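Local coordinates for putative uncharacterized protein (PDB 3CNL) that binds GTP as a circularly permuted GTPase and is probably required for a late step of 50S ribosomal subunit assembly, at residues L18-V28 and L94-V105; T81-L91 and S113-G121. All coordinates share one frame; numbering follows the deposited sequence.

Both contacts belong to the GTP-binding domain, their centres about 15 Å apart, and their segments alternate along the chain: 18-28, 81-91, 94-105, 113-121. Contact 1 pairs two parallel strands inside the mixed sheet, 24-30 and 101-106. Contact 2 lies over one face of that sheet, where the start of helix 87-94 and the loop before it meet helix 112-120. Strand 101-106 follows the former helix and precedes the latter. The layers touch directly: Val28 packs on Ile115, Ile104 on Ile116 and Leu94 on Leu119. Because the domain is circularly permuted, the loop ahead of helix 87-94, which meets the guanine, comes before the phosphate-binding helix in sequence, yet both reach the same nucleotide.

Contact 1 (L18-V28 and L94-V105); sequences LLRLVNTVVEV and LSFDRLARVLIV
Thr24 to Glu27 pair in parallel with Val102 to Val105, the strand axes 4.6 Å apart at closest approach. Backbone bonds alternate from Leu103 N to Thr24 O, Val26 N to Leu103 O, Val105 N to Val26 O and Val28 N to Val105 O. At the start of the pairing Arg101 O accepts from both Asn23 N and Thr24 N.

The Asn23 amide extends the pairing beyond the strands. With chi1 at 63°, its CG sits between the backbone N and carbonyl carbon, letting OD1 accept from Arg101 N at 2.9 Å (172° at the hydrogen) while ND2 gives to Leu99 O at 2.9 Å. Thr24 OG1 donates to the opposite face of that OD1, at 2.7 Å. Cut back to an alanine, this position would lose the amide, probably leaving Arg101 N, Leu99 O and the Thr24 hydroxyl without these partners and the end of the Asp97-Ala100 turn less firmly tied to strand 24-28.

Apolar contacts divide by sheet face. Val26 presses CG2 on Val102 CG1 (3.6 Å) and into the edge of the Phe96 ring at CZ (3.8 Å), while Ile104 CD1 meets Val26 CB. On the other face Leu103 CD2 meets Leu19 CD1 at 3.6 Å, and Val25 CG1 touches Val105 CG1.

Strands 48-54 and 147-154 flank this central pair, and helix 112-120 packs on Val28 and Ile104.

Contact 2 (T81-L91 and S113-G121); sequences THKGEPRKVLL and STIINKLKG. With GNP (phosphoaminophosphonic acid-guanylate ester), chain B.
Helix 87-91 and helix 113-120 cross at -104° with axes 10.0 Å apart, and their backbones come nearest at Arg87 and Lys118, 6.0 Å between CA atoms. Lys118, bent at chi3 (-69°), carries its NZ into the turn before the first helix. There NZ donates to His82 O at 3.0 Å and in the carbonyl plane to Glu85 O at a short 2.5 Å, with a weak bond to Lys83 O; Glu85 N reaches His82 O from the opposite face. A water accepts from the same NZ and donates to Thr81 OG1.

Helix 113-120 leads out of the P-loop of the GTPase fold, its first turn still binding phosphate: Ser113 N and OG both donate to GNP O2B, Thr114 N and OG1 to GNP O1A (Thr114 OG1 at 2.6 Å). Lys83 N donates to guanine O6 at 2.6 Å, and Lys83 CG lies 3.7 Å from Thr114 CG2, the Lys83 chain lying against both base and Thr114.

At the far end Arg87, extended from CG to NE, grips Leu119 O side-on: NE and NH2 both donate, the oxygen in the guanidinium plane, and Leu91 CD1 rests over one face. Leu90 CD1 meets Leu119 CD1 at 3.5 Å, tight for two methyls.

Contact 1 (L18-V28 and L94-V105)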
loop_
_atom_site.group_PDB
_atom_site.type_symbol
_atom_site.label_atom_id
_atom_site.label_comp_id
_atom_site.label_asym_id
_atom_site.label_seq_id
_atom_site.Cartn_x
_atom_site.Cartn_y
_atom_site.Cartn_z
ATOM N N LEU A 18 20.411 2.991 2.543
ATOM C CA LEU A 18 19.608 4.121 3.021
ATOM C C LEU A 18 19.396 3.997 4.523
ATOM O O LEU A 18 19.356 4.998 5.230
ATOM C CB LEU A 18 18.264 4.219 2.293
ATOM C CG LEU A 18 18.242 4.639 0.821
ATOM C CD1 LEU A 18 16.818 4.713 0.320
ATOM C CD2 LEU A 18 18.910 5.975 0.619
ATOM N N LEU A 19 19.276 2.757 4.990
ATOM C CA LEU A 19 19.026 2.442 6.398
ATOM C C LEU A 19 20.154 2.894 7.310
ATOM O O LEU A 19 19.918 3.235 8.473
ATOM C CB LEU A 19 18.817 0.934 6.572
ATOM C CG LEU A 19 17.474 0.308 6.961
ATOM C CD1 LEU A 19 16.288 1.261 6.908
ATOM C CD2 LEU A 19 17.232 -0.923 6.091
ATOM N N ARG A 20 21.382 2.892 6.789
ATOM C CA ARG A 20 22.543 3.257 7.602
ATOM C C ARG A 20 22.501 4.727 8.014
ATOM O O ARG A 20 23.115 5.118 9.003
ATOM C CB ARG A 20 23.855 2.922 6.875
ATOM C CG ARG A 20 24.093 1.426 6.705
ATOM C CD ARG A 20 25.572 1.117 6.526
ATOM N NE ARG A 20 25.965 0.973 5.128
ATOM C CZ ARG A 20 26.026 -0.190 4.478
ATOM N NH1 ARG A 20 25.702 -1.324 5.094
ATOM N NH2 ARG A 20 26.405 -0.222 3.203
ATOM N N LEU A 21 21.769 5.532 7.242
ATOM C CA LEU A 21 21.636 6.966 7.508
ATOM C C LEU A 21 20.654 7.292 8.633
ATOM O O LEU A 21 20.609 8.433 9.119
ATOM C CB LEU A 21 21.199 7.710 6.232
ATOM C CG LEU A 21 22.091 7.738 4.988
ATOM C CD1 LEU A 21 21.443 8.630 3.930
ATOM C CD2 LEU A 21 23.503 8.242 5.298
ATOM N N VAL A 22 19.865 6.300 9.047
ATOM C CA VAL A 22 18.697 6.578 9.890
ATOM C C VAL A 22 18.651 5.749 11.140
ATOM O O VAL A 22 19.335 4.745 11.250
ATOM C CB VAL A 22 17.363 6.390 9.111
ATOM C CG1 VAL A 22 17.356 7.258 7.859
ATOM C CG2 VAL A 22 17.118 4.909 8.763
ATOM N N ASN A 23 17.816 6.174 12.080
ATOM C CA ASN A 23 17.599 5.446 13.318
ATOM C C ASN A 23 16.122 5.096 13.519
ATOM O O ASN A 23 15.775 4.398 14.465
ATOM C CB ASN A 23 18.169 6.229 14.528
ATOM C CG ASN A 23 17.492 7.585 14.754
ATOM O OD1 ASN A 23 16.328 7.795 14.402
ATOM N ND2 ASN A 23 18.231 8.512 15.365
ATOM N N THR A 24 15.278 5.592 12.610
ATOM C CA THR A 24 13.836 5.397 12.641
ATOM C C THR A 24 13.315 5.088 11.221
ATOM O O THR A 24 13.814 5.638 10.236
ATOM C CB THR A 24 13.145 6.669 13.216
ATOM O OG1 THR A 24 13.716 6.973 14.495
ATOM C CG2 THR A 24 11.607 6.509 13.352
ATOM N N VAL A 25 12.305 4.218 11.151
ATOM C CA VAL A 25 11.669 3.755 9.915
ATOM C C VAL A 25 10.145 3.853 10.052
ATOM O O VAL A 25 9.563 3.286 10.990
ATOM C CB VAL A 25 12.014 2.245 9.636
ATOM C CG1 VAL A 25 11.195 1.690 8.468
ATOM C CG2 VAL A 25 13.495 2.082 9.338
ATOM N N VAL A 26 9.526 4.573 9.110
ATOM C CA VAL A 26 8.069 4.589 8.946
ATOM C C VAL A 26 7.727 3.675 7.763
ATOM O O VAL A 26 8.046 3.968 6.592
ATOM C CB VAL A 26 7.530 6.020 8.726
ATOM C CG1 VAL A 26 6.004 6.004 8.494
ATOM C CG2 VAL A 26 7.880 6.923 9.923
ATOM N N GLU A 27 7.136 2.537 8.097
ATOM C CA GLU A 27 6.715 1.562 7.105
ATOM C C GLU A 27 5.297 1.916 6.642
ATOM O O GLU A 27 4.319 1.800 7.393
ATOM C CB GLU A 27 6.809 0.165 7.712
ATOM C CG GLU A 27 6.578 -0.983 6.762
ATOM C CD GLU A 27 6.514 -2.310 7.502
ATOM O OE1 GLU A 27 6.752 -3.345 6.877
ATOM O OE2 GLU A 27 6.198 -2.325 8.718
ATOM N N VAL A 28 5.206 2.378 5.402
ATOM C CA VAL A 28 3.934 2.795 4.825
ATOM C C VAL A 28 3.253 1.597 4.127
ATOM O O VAL A 28 3.678 1.148 3.045
ATOM C CB VAL A 28 4.096 4.020 3.901
ATOM C CG1 VAL A 28 2.722 4.471 3.301
ATOM C CG2 VAL A 28 4.775 5.183 4.643
ATOM N N LEU A 94 2.604 10.295 14.923
ATOM C CA LEU A 94 3.958 9.753 14.762
ATOM C C LEU A 94 4.799 9.960 16.021
ATOM O O LEU A 94 5.560 9.067 16.418
ATOM C CB LEU A 94 4.665 10.369 13.544
ATOM C CG LEU A 94 4.192 9.954 12.148
ATOM C CD1 LEU A 94 4.659 10.980 11.092
ATOM C CD2 LEU A 94 4.681 8.516 11.833
ATOM N N SER A 95 4.631 11.131 16.644
ATOM C CA SER A 95 5.373 11.550 17.849
ATOM C C SER A 95 6.829 11.091 17.869
ATOM O O SER A 95 7.222 10.256 18.681
ATOM C CB SER A 95 4.617 11.191 19.136
ATOM O OG SER A 95 3.647 12.207 19.422
ATOM N N PHE A 96 7.607 11.644 16.940
ATOM C CA PHE A 96 9.015 11.319 16.783
ATOM C C PHE A 96 9.843 11.816 17.957
ATOM O O PHE A 96 9.628 12.925 18.447
ATOM C CB PHE A 96 9.570 11.969 15.520
ATOM C CG PHE A 96 9.068 11.359 14.228
ATOM C CD1 PHE A 96 9.230 9.995 13.970
ATOM C CD2 PHE A 96 8.519 12.169 13.242
ATOM C CE1 PHE A 96 8.791 9.432 12.766
ATOM C CE2 PHE A 96 8.086 11.621 12.033
ATOM C CZ PHE A 96 8.224 10.252 11.799
ATOM N N ASP A 97 10.813 11.000 18.359
ATOM C CA ASP A 97 11.794 11.346 19.380
ATOM C C ASP A 97 12.653 12.482 18.879
ATOM O O ASP A 97 12.800 12.643 17.670
ATOM C CB ASP A 97 12.666 10.122 19.676
ATOM C CG ASP A 97 13.748 10.412 20.672
ATOM O OD1 ASP A 97 13.415 10.570 21.858
ATOM O OD2 ASP A 97 14.929 10.494 20.272
ATOM N N ARG A 98 13.229 13.263 19.800
ATOM C CA ARG A 98 14.088 14.414 19.454
ATOM C C ARG A 98 15.274 14.043 18.568
ATOM O O ARG A 98 15.694 14.825 17.712
ATOM C CB ARG A 98 14.594 15.156 20.720
ATOM C CG ARG A 98 15.400 14.289 21.686
ATOM C CD ARG A 98 16.153 15.078 22.780
ATOM N NE ARG A 98 16.939 14.159 23.612
ATOM C CZ ARG A 98 17.654 14.507 24.685
ATOM N NH1 ARG A 98 18.330 13.579 25.359
ATOM N NH2 ARG A 98 17.696 15.767 25.092
ATOM N N LEU A 99 15.812 12.856 18.763
ATOM C CA LEU A 99 16.976 12.433 17.990
ATOM C C LEU A 99 16.634 11.717 16.683
ATOM O O LEU A 99 17.536 11.220 16.015
ATOM C CB LEU A 99 17.863 11.501 18.842
ATOM C CG LEU A 99 18.447 12.093 20.109
ATOM C CD1 LEU A 99 19.532 11.141 20.569
ATOM C CD2 LEU A 99 19.001 13.525 19.832
ATOM N N ALA A 100 15.343 11.668 16.316
ATOM C CA ALA A 100 14.903 10.840 15.181
ATOM C C ALA A 100 15.502 11.314 13.866
ATOM O O ALA A 100 15.582 12.516 13.587
ATOM C CB ALA A 100 13.361 10.791 15.078
ATOM N N ARG A 101 15.954 10.343 13.085
ATOM C CA ARG A 101 16.325 10.545 11.694
ATOM C C ARG A 101 15.568 9.454 10.957
ATOM O O ARG A 101 15.786 8.282 11.195
ATOM C CB ARG A 101 17.822 10.387 11.505
ATOM C CG ARG A 101 18.625 11.308 12.384
ATOM C CD ARG A 101 20.037 10.774 12.557
ATOM N NE ARG A 101 20.924 11.373 11.570
ATOM C CZ ARG A 101 21.350 12.635 11.627
ATOM N NH1 ARG A 101 20.975 13.457 12.631
ATOM N NH2 ARG A 101 22.150 13.081 10.674
ATOM N N VAL A 102 14.653 9.858 10.088
ATOM C CA VAL A 102 13.606 8.958 9.636
ATOM C C VAL A 102 13.738 8.593 8.151
ATOM O O VAL A 102 13.986 9.456 7.312
ATOM C CB VAL A 102 12.201 9.579 9.942
ATOM C CG1 VAL A 102 11.066 8.655 9.520
ATOM C CG2 VAL A 102 12.072 9.948 11.441
ATOM N N LEU A 103 13.580 7.305 7.853
ATOM C CA LEU A 103 13.356 6.840 6.481
ATOM C C LEU A 103 11.900 6.406 6.339
ATOM O O LEU A 103 11.376 5.616 7.133
ATOM C CB LEU A 103 14.286 5.673 6.111
ATOM C CG LEU A 103 14.042 4.950 4.766
ATOM C CD1 LEU A 103 14.432 5.790 3.547
ATOM C CD2 LEU A 103 14.746 3.588 4.688
ATOM N N ILE A 104 11.247 6.948 5.323
ATOM C CA ILE A 104 9.937 6.467 4.900
ATOM C C ILE A 104 10.162 5.312 3.912
ATOM O O ILE A 104 10.854 5.493 2.908
ATOM C CB ILE A 104 9.150 7.606 4.185
ATOM C CG1 ILE A 104 8.996 8.836 5.085
ATOM C CG2 ILE A 104 7.761 7.122 3.675
ATOM C CD1 ILE A 104 8.415 8.555 6.472
ATOM N N VAL A 105 9.568 4.144 4.168
ATOM C CA VAL A 105 9.753 2.990 3.283
ATOM C C VAL A 105 8.443 2.209 3.021
ATOM O O VAL A 105 7.506 2.253 3.822
ATOM C CB VAL A 105 10.828 2.019 3.839
ATOM C CG1 VAL A 105 10.283 1.222 5.020
ATOM C CG2 VAL A 105 11.278 1.060 2.759
HETATM O O HOH W 1 22.211 10.825 9.262
#

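Contact 2 (T81-L91 and S113-G121)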
loop_
_atom_site.group_PDB
_atom_site.type_symbol
_atom_site.label_atom_id
_atom_site.label_comp_id
_atom_site.label_asym_id
_atom_site.label_seq_id
_atom_site.Cartn_x
_atom_site.Cartn_y
_atom_site.Cartn_z
ATOM N N THR A 81 -3.649 6.436 9.101
ATOM C CA THR A 81 -3.791 7.779 8.564
ATOM C C THR A 81 -4.315 7.720 7.147
ATOM O O THR A 81 -4.588 6.644 6.632
ATOM C CB THR A 81 -2.458 8.564 8.597
ATOM O OG1 THR A 81 -2.720 9.953 8.335
ATOM C CG2 THR A 81 -1.474 8.026 7.554
ATOM N N HIS A 82 -4.497 8.892 6.541
ATOM C CA HIS A 82 -4.905 9.004 5.147
ATOM C C HIS A 82 -4.514 10.375 4.616
ATOM O O HIS A 82 -4.187 11.272 5.388
ATOM C CB HIS A 82 -6.406 8.699 4.967
ATOM C CG HIS A 82 -7.329 9.772 5.473
ATOM N ND1 HIS A 82 -7.819 9.796 6.761
ATOM C CD2 HIS A 82 -7.881 10.838 4.846
ATOM C CE1 HIS A 82 -8.611 10.841 6.913
ATOM N NE2 HIS A 82 -8.663 11.490 5.766
ATOM N N LYS A 83 -4.505 10.488 3.293
ATOM C CA LYS A 83 -4.143 11.677 2.504
ATOM C C LYS A 83 -4.709 12.978 3.081
ATOM O O LYS A 83 -4.035 14.015 3.119
ATOM C CB LYS A 83 -4.793 11.480 1.134
ATOM C CG LYS A 83 -4.029 11.881 -0.070
ATOM C CD LYS A 83 -4.895 11.600 -1.295
ATOM C CE LYS A 83 -4.094 11.614 -2.580
ATOM N NZ LYS A 83 -4.968 11.352 -3.792
ATOM N N GLY A 84 -5.972 12.911 3.498
ATOM C CA GLY A 84 -6.739 14.100 3.868
ATOM C C GLY A 84 -6.682 14.477 5.333
ATOM O O GLY A 84 -7.310 15.458 5.748
ATOM N N GLU A 85 -5.945 13.691 6.113
ATOM C CA GLU A 85 -5.749 13.955 7.536
ATOM C C GLU A 85 -4.686 15.035 7.731
ATOM O O GLU A 85 -3.625 14.954 7.130
ATOM C CB GLU A 85 -5.348 12.664 8.242
ATOM C CG GLU A 85 -5.064 12.821 9.703
ATOM C CD GLU A 85 -4.744 11.519 10.365
ATOM O OE1 GLU A 85 -5.698 10.832 10.782
ATOM O OE2 GLU A 85 -3.535 11.191 10.477
ATOM N N PRO A 86 -4.965 16.059 8.567
ATOM C CA PRO A 86 -4.066 17.221 8.699
ATOM C C PRO A 86 -2.629 16.866 9.105
ATOM O O PRO A 86 -2.427 15.933 9.872
ATOM C CB PRO A 86 -4.724 18.047 9.812
ATOM C CG PRO A 86 -6.145 17.639 9.812
ATOM C CD PRO A 86 -6.145 16.180 9.446
ATOM N N ARG A 87 -1.660 17.613 8.579
ATOM C CA ARG A 87 -0.235 17.479 8.940
ATOM C C ARG A 87 -0.011 17.409 10.458
ATOM O O ARG A 87 0.747 16.579 10.955
ATOM C CB ARG A 87 0.568 18.637 8.336
ATOM C CG ARG A 87 2.084 18.525 8.521
ATOM C CD ARG A 87 2.831 19.700 7.909
ATOM N NE ARG A 87 4.283 19.576 8.094
ATOM C CZ ARG A 87 4.948 19.952 9.186
ATOM N NH1 ARG A 87 4.304 20.473 10.241
ATOM N NH2 ARG A 87 6.260 19.792 9.236
ATOM N N LYS A 88 -0.716 18.261 11.189
ATOM C CA LYS A 88 -0.616 18.352 12.643
ATOM C C LYS A 88 -1.025 17.065 13.358
ATOM O O LYS A 88 -0.411 16.677 14.368
ATOM C CB LYS A 88 -1.489 19.515 13.156
ATOM C CG LYS A 88 -1.607 20.707 12.196
ATOM C CD LYS A 88 -2.600 20.426 11.055
ATOM C CE LYS A 88 -2.562 21.487 9.980
ATOM N NZ LYS A 88 -1.404 21.271 9.071
ATOM N N VAL A 89 -2.080 16.427 12.845
ATOM C CA VAL A 89 -2.620 15.182 13.414
ATOM C C VAL A 89 -1.661 14.012 13.139
ATOM O O VAL A 89 -1.437 13.160 14.002
ATOM C CB VAL A 89 -4.008 14.832 12.802
ATOM C CG1 VAL A 89 -4.509 13.487 13.321
ATOM C CG2 VAL A 89 -5.025 15.945 13.058
ATOM N N LEU A 90 -1.116 13.982 11.925
ATOM C CA LEU A 90 -0.132 12.961 11.532
ATOM C C LEU A 90 1.092 13.021 12.431
ATOM O O LEU A 90 1.531 12.018 12.944
ATOM C CB LEU A 90 0.316 13.175 10.087
ATOM C CG LEU A 90 0.643 11.976 9.187
ATOM C CD1 LEU A 90 1.631 12.401 8.114
ATOM C CD2 LEU A 90 1.109 10.716 9.920
ATOM N N LEU A 91 1.644 14.214 12.610
ATOM C CA LEU A 91 2.879 14.382 13.368
ATOM C C LEU A 91 2.675 14.017 14.824
ATOM O O LEU A 91 3.559 13.444 15.464
ATOM C CB LEU A 91 3.384 15.817 13.244
ATOM C CG LEU A 91 4.000 16.217 11.912
ATOM C CD1 LEU A 91 4.362 17.653 11.997
ATOM C CD2 LEU A 91 5.237 15.361 11.638
ATOM N N SER A 113 5.198 9.134 -1.216
ATOM C CA SER A 113 5.485 10.469 -1.751
ATOM C C SER A 113 4.501 11.500 -1.206
ATOM O O SER A 113 4.885 12.616 -0.850
ATOM C CB SER A 113 5.420 10.458 -3.271
ATOM O OG SER A 113 6.428 9.605 -3.781
ATOM N N THR A 114 3.240 11.090 -1.122
ATOM C CA THR A 114 2.179 11.890 -0.560
ATOM C C THR A 114 2.445 12.222 0.912
ATOM O O THR A 114 2.293 13.373 1.330
ATOM C CB THR A 114 0.823 11.172 -0.771
ATOM O OG1 THR A 114 0.626 10.977 -2.185
ATOM C CG2 THR A 114 -0.351 11.986 -0.186
ATOM N N ILE A 115 2.851 11.229 1.693
ATOM C CA ILE A 115 3.222 11.445 3.099
ATOM C C ILE A 115 4.405 12.421 3.268
ATOM O O ILE A 115 4.349 13.339 4.096
ATOM C CB ILE A 115 3.452 10.094 3.825
ATOM C CG1 ILE A 115 2.103 9.377 3.982
ATOM C CG2 ILE A 115 4.143 10.274 5.196
ATOM C CD1 ILE A 115 2.194 7.964 4.482
ATOM N N ILE A 116 5.459 12.232 2.481
ATOM C CA ILE A 116 6.607 13.148 2.496
ATOM C C ILE A 116 6.196 14.574 2.151
ATOM O O ILE A 116 6.627 15.525 2.813
ATOM C CB ILE A 116 7.744 12.652 1.565
ATOM C CG1 ILE A 116 8.326 11.355 2.119
ATOM C CG2 ILE A 116 8.861 13.700 1.422
ATOM C CD1 ILE A 116 9.236 10.667 1.164
ATOM N N ASN A 117 5.354 14.722 1.130
ATOM C CA ASN A 117 4.889 16.044 0.739
ATOM C C ASN A 117 4.163 16.760 1.872
ATOM O O ASN A 117 4.412 17.943 2.110
ATOM C CB ASN A 117 4.015 15.969 -0.508
ATOM C CG ASN A 117 4.793 15.583 -1.747
ATOM O OD1 ASN A 117 6.030 15.486 -1.733
ATOM N ND2 ASN A 117 4.066 15.350 -2.837
ATOM N N LYS A 118 3.284 16.043 2.576
ATOM C CA LYS A 118 2.595 16.570 3.754
ATOM C C LYS A 118 3.589 16.969 4.848
ATOM O O LYS A 118 3.567 18.103 5.335
ATOM C CB LYS A 118 1.607 15.539 4.303
ATOM C CG LYS A 118 0.557 16.120 5.248
ATOM C CD LYS A 118 -0.268 15.020 5.918
ATOM C CE LYS A 118 -1.181 14.312 4.945
ATOM N NZ LYS A 118 -2.186 13.503 5.669
ATOM N N LEU A 119 4.464 16.034 5.214
ATOM C CA LEU A 119 5.526 16.271 6.204
ATOM C C LEU A 119 6.423 17.473 5.866
ATOM O O LEU A 119 6.744 18.286 6.740
ATOM C CB LEU A 119 6.389 15.015 6.358
ATOM C CG LEU A 119 6.178 13.998 7.486
ATOM C CD1 LEU A 119 4.753 13.955 8.012
ATOM C CD2 LEU A 119 6.641 12.624 7.040
ATOM N N LYS A 120 6.811 17.581 4.598
ATOM C CA LYS A 120 7.731 18.618 4.136
ATOM C C LYS A 120 7.071 20.000 4.077
ATOM O O LYS A 120 7.490 20.929 4.778
ATOM C CB LYS A 120 8.289 18.218 2.771
ATOM C CG LYS A 120 9.477 19.008 2.257
ATOM C CD LYS A 120 10.284 18.188 1.245
ATOM C CE LYS A 120 9.414 17.631 0.122
ATOM N NZ LYS A 120 10.081 16.512 -0.608
ATOM N N GLY A 121 6.038 20.121 3.245
ATOM C CA GLY A 121 5.391 21.400 2.972
ATOM C C GLY A 121 6.176 22.207 1.952
ATOM O O GLY A 121 6.834 21.638 1.065
HETATM P PG GNP B . 5.515 4.684 -5.494
HETATM O O1G GNP B . 6.606 4.283 -4.528
HETATM O O2G GNP B . 4.949 3.494 -6.247
HETATM O O3G GNP B . 6.045 5.805 -6.379
HETATM N N3B GNP B . 4.224 5.386 -4.900
HETATM P PB GNP B . 4.029 6.048 -3.482
HETATM O O1B GNP B . 4.166 5.016 -2.411
HETATM O O2B GNP B . 4.950 7.220 -3.384
HETATM O O3A GNP B . 2.572 6.551 -3.485
HETATM P PA GNP B . 1.984 7.936 -3.894
HETATM O O1A GNP B . 2.061 8.887 -2.773
HETATM O O2A GNP B . 2.498 8.405 -5.192
HETATM O "O5'" GNP B . 0.466 7.625 -4.049
HETATM C "C5'" GNP B . -0.029 6.612 -4.937
HETATM C "C4'" GNP B . -1.501 6.902 -5.211
HETATM O "O4'" GNP B . -2.302 6.771 -4.000
HETATM C "C3'" GNP B . -1.829 8.291 -5.729
HETATM O "O3'" GNP B . -2.905 8.179 -6.649
HETATM C "C2'" GNP B . -2.284 9.015 -4.472
HETATM O "O2'" GNP B . -3.129 10.093 -4.799
HETATM C "C1'" GNP B . -3.066 7.926 -3.745
HETATM N N9 GNP B . -3.098 8.055 -2.291
HETATM C C8 GNP B . -2.017 8.298 -1.469
HETATM N N7 GNP B . -2.342 8.330 -0.198
HETATM C C5 GNP B . -3.735 8.102 -0.198
HETATM C C6 GNP B . -4.671 8.015 0.869
HETATM O O6 GNP B . -4.464 8.141 2.090
HETATM N N1 GNP B . -5.976 7.752 0.416
HETATM C C2 GNP B . -6.336 7.592 -0.913
HETATM N N2 GNP B . -7.637 7.349 -1.178
HETATM N N3 GNP B . -5.477 7.658 -1.915
HETATM C C4 GNP B . -4.204 7.922 -1.486
HETATM O O HOH W 2 -1.017 11.184 6.084
#